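Local coordinates for protein L-asparaginase I (Vibrio cholerae, PDB 2OCD) that probably catalyses the hydrolysis of L-asparagine to L-aspartate and ammonium, working as a homotetramer in the cytoplasm, at residues Thr91-Ser102 and Asn145-Asn153; Met218-Arg228 and Ala248-Leu258. All coordinates share one frame; numbering follows the deposited sequence.

Contact 1 (Thr91-Ser102 and Asn145-Asn153); sequences TDTMAYTASALS and NEVTLFFNN. With ACT (acetate ion), chain G.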
loop_
_atom_site.group_PDB
_atom_site.type_symbol
_atom_site.label_atom_id
_atom_site.label_comp_id
_atom_site.label_asym_id
_atom_site.label_seq_id
_atom_site.Cartn_x
_atom_site.Cartn_y
_atom_site.Cartn_z
ATOM N N THR B 91 22.708 -7.730 -9.519
ATOM C CA THR B 91 21.412 -8.120 -8.983
ATOM C C THR B 91 20.890 -9.473 -9.497
ATOM O O THR B 91 20.105 -10.127 -8.803
ATOM C CB THR B 91 20.288 -7.032 -9.219
ATOM O OG1 THR B 91 20.162 -6.800 -10.619
ATOM C CG2 THR B 91 20.586 -5.717 -8.494
ATOM N N ASP B 92 21.248 -9.905 -10.694
ATOM C CA ASP B 92 20.546 -11.102 -11.204
ATOM C C ASP B 92 20.588 -12.291 -10.228
ATOM O O ASP B 92 19.602 -13.014 -10.103
ATOM C CB ASP B 92 21.072 -11.521 -12.578
ATOM C CG ASP B 92 20.627 -10.571 -13.691
ATOM O OD1 ASP B 92 21.211 -10.639 -14.805
ATOM O OD2 ASP B 92 19.708 -9.753 -13.462
ATOM N N THR B 93 21.714 -12.510 -9.560
ATOM C CA THR B 93 21.841 -13.662 -8.701
ATOM C C THR B 93 22.297 -13.273 -7.300
ATOM O O THR B 93 22.744 -14.090 -6.518
ATOM C CB THR B 93 22.788 -14.710 -9.275
ATOM O OG1 THR B 93 24.100 -14.176 -9.290
ATOM C CG2 THR B 93 22.369 -15.148 -10.683
HETATM N N MSE B 94 22.096 -12.018 -6.970
HETATM C CA MSE B 94 22.441 -11.506 -5.697
HETATM C C MSE B 94 21.796 -12.315 -4.597
HETATM O O MSE B 94 22.413 -12.482 -3.560
HETATM C CB MSE B 94 21.997 -10.075 -5.605
HETATM C CG MSE B 94 22.313 -9.454 -4.322
HETATM SE SE MSE B 94 22.031 -7.532 -4.491
HETATM C CE MSE B 94 20.398 -7.316 -3.534
ATOM N N ALA B 95 20.566 -12.800 -4.805
ATOM C CA ALA B 95 19.847 -13.576 -3.762
ATOM C C ALA B 95 20.415 -14.958 -3.592
ATOM O O ALA B 95 20.422 -15.491 -2.477
ATOM C CB ALA B 95 18.354 -13.660 -4.013
ATOM N N TYR B 96 20.895 -15.552 -4.676
ATOM C CA TYR B 96 21.525 -16.865 -4.560
ATOM C C TYR B 96 22.843 -16.708 -3.845
ATOM O O TYR B 96 23.206 -17.525 -3.005
ATOM C CB TYR B 96 21.760 -17.508 -5.899
ATOM C CG TYR B 96 20.515 -17.959 -6.627
ATOM C CD1 TYR B 96 19.867 -17.111 -7.500
ATOM C CD2 TYR B 96 20.045 -19.254 -6.512
ATOM C CE1 TYR B 96 18.717 -17.511 -8.198
ATOM C CE2 TYR B 96 18.923 -19.669 -7.210
ATOM C CZ TYR B 96 18.258 -18.789 -8.041
ATOM O OH TYR B 96 17.145 -19.180 -8.750
ATOM N N THR B 97 23.592 -15.670 -4.162
ATOM C CA THR B 97 24.818 -15.501 -3.449
ATOM C C THR B 97 24.568 -15.320 -1.935
ATOM O O THR B 97 25.219 -15.947 -1.103
ATOM C CB THR B 97 25.613 -14.371 -4.048
ATOM O OG1 THR B 97 26.117 -14.832 -5.311
ATOM C CG2 THR B 97 26.780 -13.994 -3.140
ATOM N N ALA B 98 23.624 -14.465 -1.578
ATOM C CA ALA B 98 23.487 -14.025 -0.177
ATOM C C ALA B 98 23.074 -15.239 0.635
ATOM O O ALA B 98 23.498 -15.438 1.780
ATOM C CB ALA B 98 22.458 -12.939 -0.062
ATOM N N SER B 99 22.263 -16.065 -0.006
ATOM C CA SER B 99 21.825 -17.297 0.546
ATOM C C SER B 99 22.952 -18.288 0.809
ATOM O O SER B 99 23.085 -18.830 1.929
ATOM C CB SER B 99 20.811 -17.911 -0.400
ATOM O OG SER B 99 19.576 -17.209 -0.310
ATOM N N ALA B 100 23.686 -18.593 -0.253
ATOM C CA ALA B 100 24.862 -19.474 -0.195
ATOM C C ALA B 100 25.749 -19.140 0.991
ATOM O O ALA B 100 26.082 -20.031 1.793
ATOM C CB ALA B 100 25.676 -19.358 -1.481
ATOM N N LEU B 101 26.124 -17.852 1.082
ATOM C CA LEU B 101 27.023 -17.382 2.111
ATOM C C LEU B 101 26.436 -17.534 3.508
ATOM O O LEU B 101 27.213 -17.691 4.467
ATOM C CB LEU B 101 27.419 -15.915 1.899
ATOM C CG LEU B 101 28.202 -15.635 0.591
ATOM C CD1 LEU B 101 28.303 -14.146 0.290
ATOM C CD2 LEU B 101 29.617 -16.322 0.595
ATOM N N SER B 102 25.103 -17.435 3.654
ATOM C CA SER B 102 24.502 -17.569 4.970
ATOM C C SER B 102 24.846 -18.938 5.536
ATOM O O SER B 102 25.233 -19.025 6.707
ATOM C CB SER B 102 23.004 -17.341 4.976
ATOM O OG SER B 102 22.297 -18.448 4.485
ATOM N N ASN B 145 24.653 -9.471 12.849
ATOM C CA ASN B 145 25.716 -10.449 12.575
ATOM C C ASN B 145 25.197 -11.627 11.769
ATOM O O ASN B 145 25.238 -12.769 12.233
ATOM C CB ASN B 145 26.396 -10.966 13.864
ATOM C CG ASN B 145 27.041 -9.853 14.700
ATOM O OD1 ASN B 145 27.019 -9.904 15.935
ATOM N ND2 ASN B 145 27.638 -8.862 14.035
ATOM N N GLU B 146 24.707 -11.325 10.578
ATOM C CA GLU B 146 24.199 -12.301 9.656
ATOM C C GLU B 146 24.532 -11.806 8.259
ATOM O O GLU B 146 24.988 -10.661 8.064
ATOM C CB GLU B 146 22.672 -12.473 9.702
ATOM C CG GLU B 146 21.871 -12.218 10.977
ATOM C CD GLU B 146 20.346 -12.632 10.795
ATOM O OE1 GLU B 146 20.020 -13.264 9.755
ATOM O OE2 GLU B 146 19.475 -12.352 11.700
ATOM N N VAL B 147 24.298 -12.690 7.290
ATOM C CA VAL B 147 24.333 -12.313 5.877
ATOM C C VAL B 147 23.010 -11.639 5.489
ATOM O O VAL B 147 21.955 -12.252 5.508
ATOM C CB VAL B 147 24.667 -13.506 4.975
ATOM C CG1 VAL B 147 24.741 -13.058 3.548
ATOM C CG2 VAL B 147 26.025 -14.060 5.348
ATOM N N THR B 148 23.074 -10.355 5.171
ATOM C CA THR B 148 21.866 -9.595 4.848
ATOM C C THR B 148 21.956 -8.975 3.449
ATOM O O THR B 148 23.016 -9.042 2.785
ATOM C CB THR B 148 21.632 -8.495 5.919
ATOM O OG1 THR B 148 22.771 -7.619 5.981
ATOM C CG2 THR B 148 21.373 -9.151 7.337
ATOM N N LEU B 149 20.846 -8.393 2.988
ATOM C CA LEU B 149 20.726 -7.924 1.587
ATOM C C LEU B 149 20.030 -6.589 1.614
ATOM O O LEU B 149 18.909 -6.472 2.129
ATOM C CB LEU B 149 19.969 -8.942 0.713
ATOM C CG LEU B 149 19.868 -8.748 -0.815
ATOM C CD1 LEU B 149 19.671 -10.069 -1.617
ATOM C CD2 LEU B 149 18.761 -7.825 -1.236
ATOM N N PHE B 150 20.699 -5.572 1.105
ATOM C CA PHE B 150 20.136 -4.261 1.178
ATOM C C PHE B 150 19.699 -3.774 -0.214
ATOM O O PHE B 150 20.521 -3.750 -1.158
ATOM C CB PHE B 150 21.137 -3.333 1.845
ATOM C CG PHE B 150 20.602 -1.980 2.119
ATOM C CD1 PHE B 150 19.615 -1.790 3.073
ATOM C CD2 PHE B 150 21.079 -0.896 1.467
ATOM C CE1 PHE B 150 19.091 -0.520 3.335
ATOM C CE2 PHE B 150 20.551 0.360 1.739
ATOM C CZ PHE B 150 19.561 0.533 2.656
ATOM N N PHE B 151 18.406 -3.448 -0.340
ATOM C CA PHE B 151 17.844 -2.903 -1.578
ATOM C C PHE B 151 16.483 -2.266 -1.296
ATOM O O PHE B 151 15.813 -2.643 -0.315
ATOM C CB PHE B 151 17.708 -3.996 -2.642
ATOM C CG PHE B 151 18.157 -3.585 -4.039
ATOM C CD1 PHE B 151 19.498 -3.618 -4.386
ATOM C CD2 PHE B 151 17.225 -3.237 -5.014
ATOM C CE1 PHE B 151 19.910 -3.285 -5.685
ATOM C CE2 PHE B 151 17.596 -2.913 -6.320
ATOM C CZ PHE B 151 18.939 -2.940 -6.667
ATOM N N ASN B 152 16.080 -1.323 -2.149
ATOM C CA ASN B 152 14.809 -0.620 -1.971
ATOM C C ASN B 152 14.679 -0.124 -0.522
ATOM O O ASN B 152 13.675 -0.354 0.104
ATOM C CB ASN B 152 13.599 -1.538 -2.311
ATOM C CG ASN B 152 13.796 -2.372 -3.621
ATOM O OD1 ASN B 152 14.149 -3.572 -3.576
ATOM N ND2 ASN B 152 13.559 -1.744 -4.775
ATOM N N ASN B 153 15.728 0.454 0.058
ATOM C CA ASN B 153 15.668 1.015 1.417
ATOM C C ASN B 153 15.335 0.048 2.555
ATOM O O ASN B 153 14.927 0.449 3.655
ATOM C CB ASN B 153 14.693 2.186 1.476
ATOM C CG ASN B 153 15.035 3.264 0.502
ATOM O OD1 ASN B 153 16.182 3.707 0.415
ATOM N ND2 ASN B 153 14.045 3.694 -0.257
HETATM C C ACT G . 23.924 -7.944 -13.628
HETATM O O ACT G . 24.711 -6.974 -13.400
HETATM O OXT ACT G . 22.945 -8.064 -12.856
HETATM C CH3 ACT G . 24.105 -8.925 -14.763
#

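Contact 2 (Met218-Arg228 and Ala248-Leu258); sequences MYPGISHEVIR and APQNPELLAQL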
loop_
_atom_site.group_PDB
_atom_site.type_symbol
_atom_site.label_atom_id
_atom_site.label_comp_id
_atom_site.label_asym_id
_atom_site.label_seq_id
_atom_site.Cartn_x
_atom_site.Cartn_y
_atom_site.Cartn_z
HETATM N N MSE B 218 5.599 -28.675 -10.663
HETATM C CA MSE B 218 4.493 -29.504 -11.017
HETATM C C MSE B 218 3.536 -28.635 -11.815
HETATM O O MSE B 218 3.389 -27.455 -11.559
HETATM C CB MSE B 218 3.785 -30.015 -9.783
HETATM C CG MSE B 218 4.644 -30.774 -8.857
HETATM SE SE MSE B 218 4.985 -32.588 -9.393
HETATM C CE MSE B 218 5.550 -33.316 -7.673
ATOM N N TYR B 219 2.895 -29.255 -12.778
ATOM C CA TYR B 219 1.766 -28.670 -13.420
ATOM C C TYR B 219 0.808 -29.808 -13.581
ATOM O O TYR B 219 1.189 -30.938 -13.407
ATOM C CB TYR B 219 2.146 -28.074 -14.760
ATOM C CG TYR B 219 2.985 -28.965 -15.636
ATOM C CD1 TYR B 219 2.385 -29.842 -16.528
ATOM C CD2 TYR B 219 4.391 -28.909 -15.584
ATOM C CE1 TYR B 219 3.116 -30.621 -17.386
ATOM C CE2 TYR B 219 5.170 -29.714 -16.407
ATOM C CZ TYR B 219 4.508 -30.570 -17.340
ATOM O OH TYR B 219 5.244 -31.412 -18.173
ATOM N N PRO B 220 -0.454 -29.511 -13.895
ATOM C CA PRO B 220 -1.431 -30.579 -14.001
ATOM C C PRO B 220 -1.071 -31.486 -15.151
ATOM O O PRO B 220 -0.698 -30.997 -16.225
ATOM C CB PRO B 220 -2.737 -29.830 -14.303
ATOM C CG PRO B 220 -2.461 -28.419 -13.893
ATOM C CD PRO B 220 -1.050 -28.205 -14.194
ATOM N N GLY B 221 -1.163 -32.788 -14.923
ATOM C CA GLY B 221 -0.786 -33.774 -15.934
ATOM C C GLY B 221 0.702 -34.086 -16.054
ATOM O O GLY B 221 1.063 -34.912 -16.871
ATOM N N ILE B 222 1.562 -33.479 -15.244
ATOM C CA ILE B 222 2.999 -33.620 -15.427
ATOM C C ILE B 222 3.299 -35.110 -15.397
ATOM O O ILE B 222 2.885 -35.787 -14.470
ATOM C CB ILE B 222 3.854 -32.807 -14.361
ATOM C CG1 ILE B 222 5.376 -33.011 -14.561
ATOM C CG2 ILE B 222 3.467 -33.170 -12.917
ATOM C CD1 ILE B 222 6.240 -32.167 -13.693
ATOM N N SER B 223 3.989 -35.619 -16.418
ATOM C CA SER B 223 4.152 -37.064 -16.552
ATOM C C SER B 223 5.424 -37.514 -15.860
ATOM O O SER B 223 6.463 -36.820 -15.885
ATOM C CB SER B 223 4.178 -37.504 -18.004
ATOM O OG SER B 223 5.376 -37.121 -18.648
ATOM N N HIS B 224 5.340 -38.689 -15.248
ATOM C CA HIS B 224 6.458 -39.277 -14.499
ATOM C C HIS B 224 7.622 -39.571 -15.438
ATOM O O HIS B 224 8.719 -39.730 -14.991
ATOM C CB HIS B 224 6.013 -40.564 -13.798
ATOM C CG HIS B 224 5.597 -41.624 -14.755
ATOM N ND1 HIS B 224 6.493 -42.498 -15.332
ATOM C CD2 HIS B 224 4.389 -41.909 -15.292
ATOM C CE1 HIS B 224 5.847 -43.298 -16.165
ATOM N NE2 HIS B 224 4.565 -42.965 -16.154
ATOM N N GLU B 225 7.371 -39.633 -16.737
ATOM C CA GLU B 225 8.450 -39.669 -17.701
ATOM C C GLU B 225 9.307 -38.403 -17.726
ATOM O O GLU B 225 10.536 -38.514 -17.783
ATOM C CB GLU B 225 7.905 -39.949 -19.090
ATOM C CG GLU B 225 7.281 -41.328 -19.219
ATOM C CD GLU B 225 6.330 -41.387 -20.373
ATOM O OE1 GLU B 225 5.106 -41.290 -20.131
ATOM O OE2 GLU B 225 6.805 -41.494 -21.531
ATOM N N VAL B 226 8.723 -37.205 -17.674
ATOM C CA VAL B 226 9.587 -36.025 -17.505
ATOM C C VAL B 226 10.272 -36.050 -16.113
ATOM O O VAL B 226 11.451 -35.673 -15.943
ATOM C CB VAL B 226 8.850 -34.697 -17.713
ATOM C CG1 VAL B 226 7.589 -34.909 -18.550
ATOM C CG2 VAL B 226 8.522 -34.000 -16.393
ATOM N N ILE B 227 9.559 -36.519 -15.103
ATOM C CA ILE B 227 10.154 -36.625 -13.782
ATOM C C ILE B 227 11.250 -37.683 -13.714
ATOM O O ILE B 227 12.229 -37.519 -13.009
ATOM C CB ILE B 227 9.056 -36.770 -12.712
ATOM C CG1 ILE B 227 8.410 -35.371 -12.536
ATOM C CG2 ILE B 227 9.623 -37.346 -11.393
ATOM C CD1 ILE B 227 7.009 -35.393 -12.025
ATOM N N ARG B 228 11.109 -38.740 -14.482
ATOM C CA ARG B 228 12.170 -39.731 -14.592
ATOM C C ARG B 228 13.451 -39.093 -15.124
ATOM O O ARG B 228 14.491 -39.309 -14.570
ATOM C CB ARG B 228 11.726 -40.856 -15.498
ATOM C CG ARG B 228 12.687 -41.999 -15.566
ATOM C CD ARG B 228 12.354 -42.852 -16.757
ATOM N NE ARG B 228 12.559 -42.072 -17.993
ATOM C CZ ARG B 228 11.792 -42.133 -19.089
ATOM N NH1 ARG B 228 10.723 -42.948 -19.135
ATOM N NH2 ARG B 228 12.088 -41.365 -20.146
ATOM N N ALA B 248 0.850 -32.453 -4.155
ATOM C CA ALA B 248 1.174 -33.054 -5.449
ATOM C C ALA B 248 -0.001 -33.827 -6.068
ATOM O O ALA B 248 -0.926 -34.220 -5.387
ATOM C CB ALA B 248 2.370 -33.978 -5.318
ATOM N N PRO B 249 0.059 -34.051 -7.387
ATOM C CA PRO B 249 -0.836 -34.904 -8.168
ATOM C C PRO B 249 -1.247 -36.259 -7.590
ATOM O O PRO B 249 -2.313 -36.768 -7.976
ATOM C CB PRO B 249 -0.043 -35.127 -9.456
ATOM C CG PRO B 249 0.631 -33.844 -9.653
ATOM C CD PRO B 249 1.040 -33.389 -8.269
ATOM N N GLN B 250 -0.437 -36.854 -6.723
ATOM C CA GLN B 250 -0.795 -38.173 -6.191
ATOM C C GLN B 250 -1.106 -39.215 -7.298
ATOM O O GLN B 250 -1.902 -40.112 -7.085
ATOM C CB GLN B 250 -1.989 -38.081 -5.205
ATOM C CG GLN B 250 -3.355 -38.327 -5.834
ATOM C CD GLN B 250 -4.546 -38.160 -4.869
ATOM O OE1 GLN B 250 -4.723 -37.106 -4.199
ATOM N NE2 GLN B 250 -5.414 -39.195 -4.839
ATOM N N ASN B 251 -0.514 -39.100 -8.481
ATOM C CA ASN B 251 -0.544 -40.258 -9.355
ATOM C C ASN B 251 0.526 -41.248 -8.851
ATOM O O ASN B 251 1.670 -40.876 -8.640
ATOM C CB ASN B 251 -0.496 -39.932 -10.881
ATOM C CG ASN B 251 0.868 -39.526 -11.384
ATOM O OD1 ASN B 251 1.532 -40.272 -12.115
ATOM N ND2 ASN B 251 1.275 -38.314 -11.041
ATOM N N PRO B 252 0.109 -42.488 -8.558
ATOM C CA PRO B 252 0.955 -43.573 -8.064
ATOM C C PRO B 252 2.328 -43.605 -8.658
ATOM O O PRO B 252 3.321 -43.663 -7.945
ATOM C CB PRO B 252 0.198 -44.814 -8.517
ATOM C CG PRO B 252 -1.241 -44.412 -8.446
ATOM C CD PRO B 252 -1.292 -42.930 -8.697
ATOM N N GLU B 253 2.376 -43.545 -9.971
ATOM C CA GLU B 253 3.630 -43.698 -10.681
ATOM C C GLU B 253 4.673 -42.657 -10.254
ATOM O O GLU B 253 5.876 -42.915 -10.272
ATOM C CB GLU B 253 3.380 -43.588 -12.180
ATOM C CG GLU B 253 2.305 -44.559 -12.733
ATOM C CD GLU B 253 1.351 -43.832 -13.698
ATOM O OE1 GLU B 253 0.109 -43.811 -13.447
ATOM O OE2 GLU B 253 1.873 -43.239 -14.686
ATOM N N LEU B 254 4.189 -41.479 -9.893
ATOM C CA LEU B 254 5.007 -40.351 -9.506
ATOM C C LEU B 254 5.431 -40.544 -8.090
ATOM O O LEU B 254 6.561 -40.238 -7.732
ATOM C CB LEU B 254 4.202 -39.046 -9.573
ATOM C CG LEU B 254 4.907 -37.766 -10.022
ATOM C CD1 LEU B 254 5.054 -37.823 -11.538
ATOM C CD2 LEU B 254 4.103 -36.514 -9.593
ATOM N N LEU B 255 4.495 -41.000 -7.266
ATOM C CA LEU B 255 4.856 -41.391 -5.931
ATOM C C LEU B 255 6.003 -42.379 -6.085
ATOM O O LEU B 255 7.082 -42.125 -5.571
ATOM C CB LEU B 255 3.687 -41.967 -5.126
ATOM C CG LEU B 255 3.074 -41.062 -4.019
ATOM C CD1 LEU B 255 2.830 -39.613 -4.508
ATOM C CD2 LEU B 255 1.749 -41.691 -3.377
ATOM N N ALA B 256 5.797 -43.443 -6.855
ATOM C CA ALA B 256 6.813 -44.481 -6.985
ATOM C C ALA B 256 8.206 -43.964 -7.369
ATOM O O ALA B 256 9.195 -44.352 -6.733
ATOM C CB ALA B 256 6.383 -45.503 -7.965
ATOM N N GLN B 257 8.295 -43.098 -8.387
ATOM C CA GLN B 257 9.607 -42.538 -8.812
ATOM C C GLN B 257 10.281 -41.822 -7.665
ATOM O O GLN B 257 11.479 -42.016 -7.398
ATOM C CB GLN B 257 9.458 -41.501 -9.917
ATOM C CG GLN B 257 8.996 -42.014 -11.262
ATOM C CD GLN B 257 9.940 -43.035 -11.853
ATOM O OE1 GLN B 257 11.157 -42.790 -11.991
ATOM N NE2 GLN B 257 9.384 -44.199 -12.223
ATOM N N LEU B 258 9.510 -40.987 -6.976
ATOM C CA LEU B 258 10.085 -40.180 -5.909
ATOM C C LEU B 258 10.629 -41.092 -4.799
ATOM O O LEU B 258 11.781 -40.922 -4.345
ATOM C CB LEU B 258 9.079 -39.133 -5.409
ATOM C CG LEU B 258 8.691 -38.110 -6.503
ATOM C CD1 LEU B 258 7.502 -37.265 -6.060
ATOM C CD2 LEU B 258 9.865 -37.215 -6.941
#

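Contact 1 (Thr91-Ser102 and Asn145-Asn153)
Thr91 lays its methyl CG2 obliquely against the Phe151 ring, 3.7 Å from CZ. A chi1 of 59° sets CG2 trans to the carbonyl carbon, on the ring, while OG1 hydrogen-bonds Lys163. Asp92 does not touch the strand; its carboxylate forms a salt bridge with the same lysine, and its N gives a weak bond to OXT of an acetate, probably from the crystallisation liquor. Met94, a selenomethionine, opens the helix with its CG 3.8 Å from Leu149 CD1; the placing of its CE near Leu149 and Phe151 is doubtful. One turn on, Ala98 CB lies 4.3 Å from both Leu149 CD1 and Val147 CG1. Leu101 and Ser102 close the interface around the other branch of Val147, Ser102 CA standing 3.8 Å from CG2. Ser102 OG bonds in the carbonyl plane to Ser99 O, on a lone pair. The packing is apolar and buried, helix and strand segments running nearly antiparallel at 161°. Helix 94-104 connects the neighbouring parallel strands 84-88 and 112-115, a beta-alpha-beta crossover, and packs here on the next strand, 147-151; the loop before it carries Thr91 and Asp92, predicted to bind substrate, Thr91 also being a predicted active-site residue.

Contact 2 (Met218-Arg228 and Ala248-Leu258)
The side chain of Glu253 slants across that of His224 at the outer edge of this helix pair, imidazole and carboxylate planes 81° apart. Glu253 CB sits over one face of the ring, 4.1 Å from its centroid, in a CH-pi contact. Glu253 OE2 is 3.1 Å from His224 NE2, but the geometry is too poor for a hydrogen bond. The ring gets there because CG of His224 lies between the backbone N and the carbonyl carbon (chi1 63°), which stands the imidazole up beside the second helix. The end of Leu254 reaches the first helix: CD1 packs on His224 CB at 3.7 Å. It crosses Ile227 at about a right angle, though their closest approach is doubtful. Its other branch, CD2, meets the selenomethionine Met218 tip to tip, 4.0 Å from CE. Met218, bent at chi2, also brings CE to Ala248 CB at 4.0 Å and its selenium to Pro249 CD at 4.2 Å, so one side chain touches both the loop before the second helix and the helix itself. Further along, Gln257 places CG 4.2 Å from His224 CB and runs beside Arg228, both pointing the same way, with amide and guanidinium planes nearly perpendicular. Ser223 caps the first helix through a weak bond from Val226 N to its OG. The segments 224-228 and 252-258 run 13° from parallel. Ile222 and Ile227 rest on Ile216 of strand 213-217, Met218 and Leu258 on Leu240 of strand 237-242, and Leu255 lies against helix 289-292.

Contact 1 comes first along the chain and is complete before contact 2 begins. Their centres are 34 Å apart, and even the nearest atoms stay about 15 Å from each other. Contact 1 is centred about 5 Å from the centre of the chain, on the mixed beta-sheet of the N-terminal region; contact 2, about 29 Å from it, lies among helices beside the parallel four-stranded beta-sheet of the C-terminal region. They share no strand or helix, but both reach the second subunit. There Asp92 of contact 1 bonds to Asn247 of that subunit and Tyr96 packs on its Met218, while Pro220 of contact 2 packs on its Trp68. The predicted catalytic region of one copy thus adjoins the C-terminal part of another.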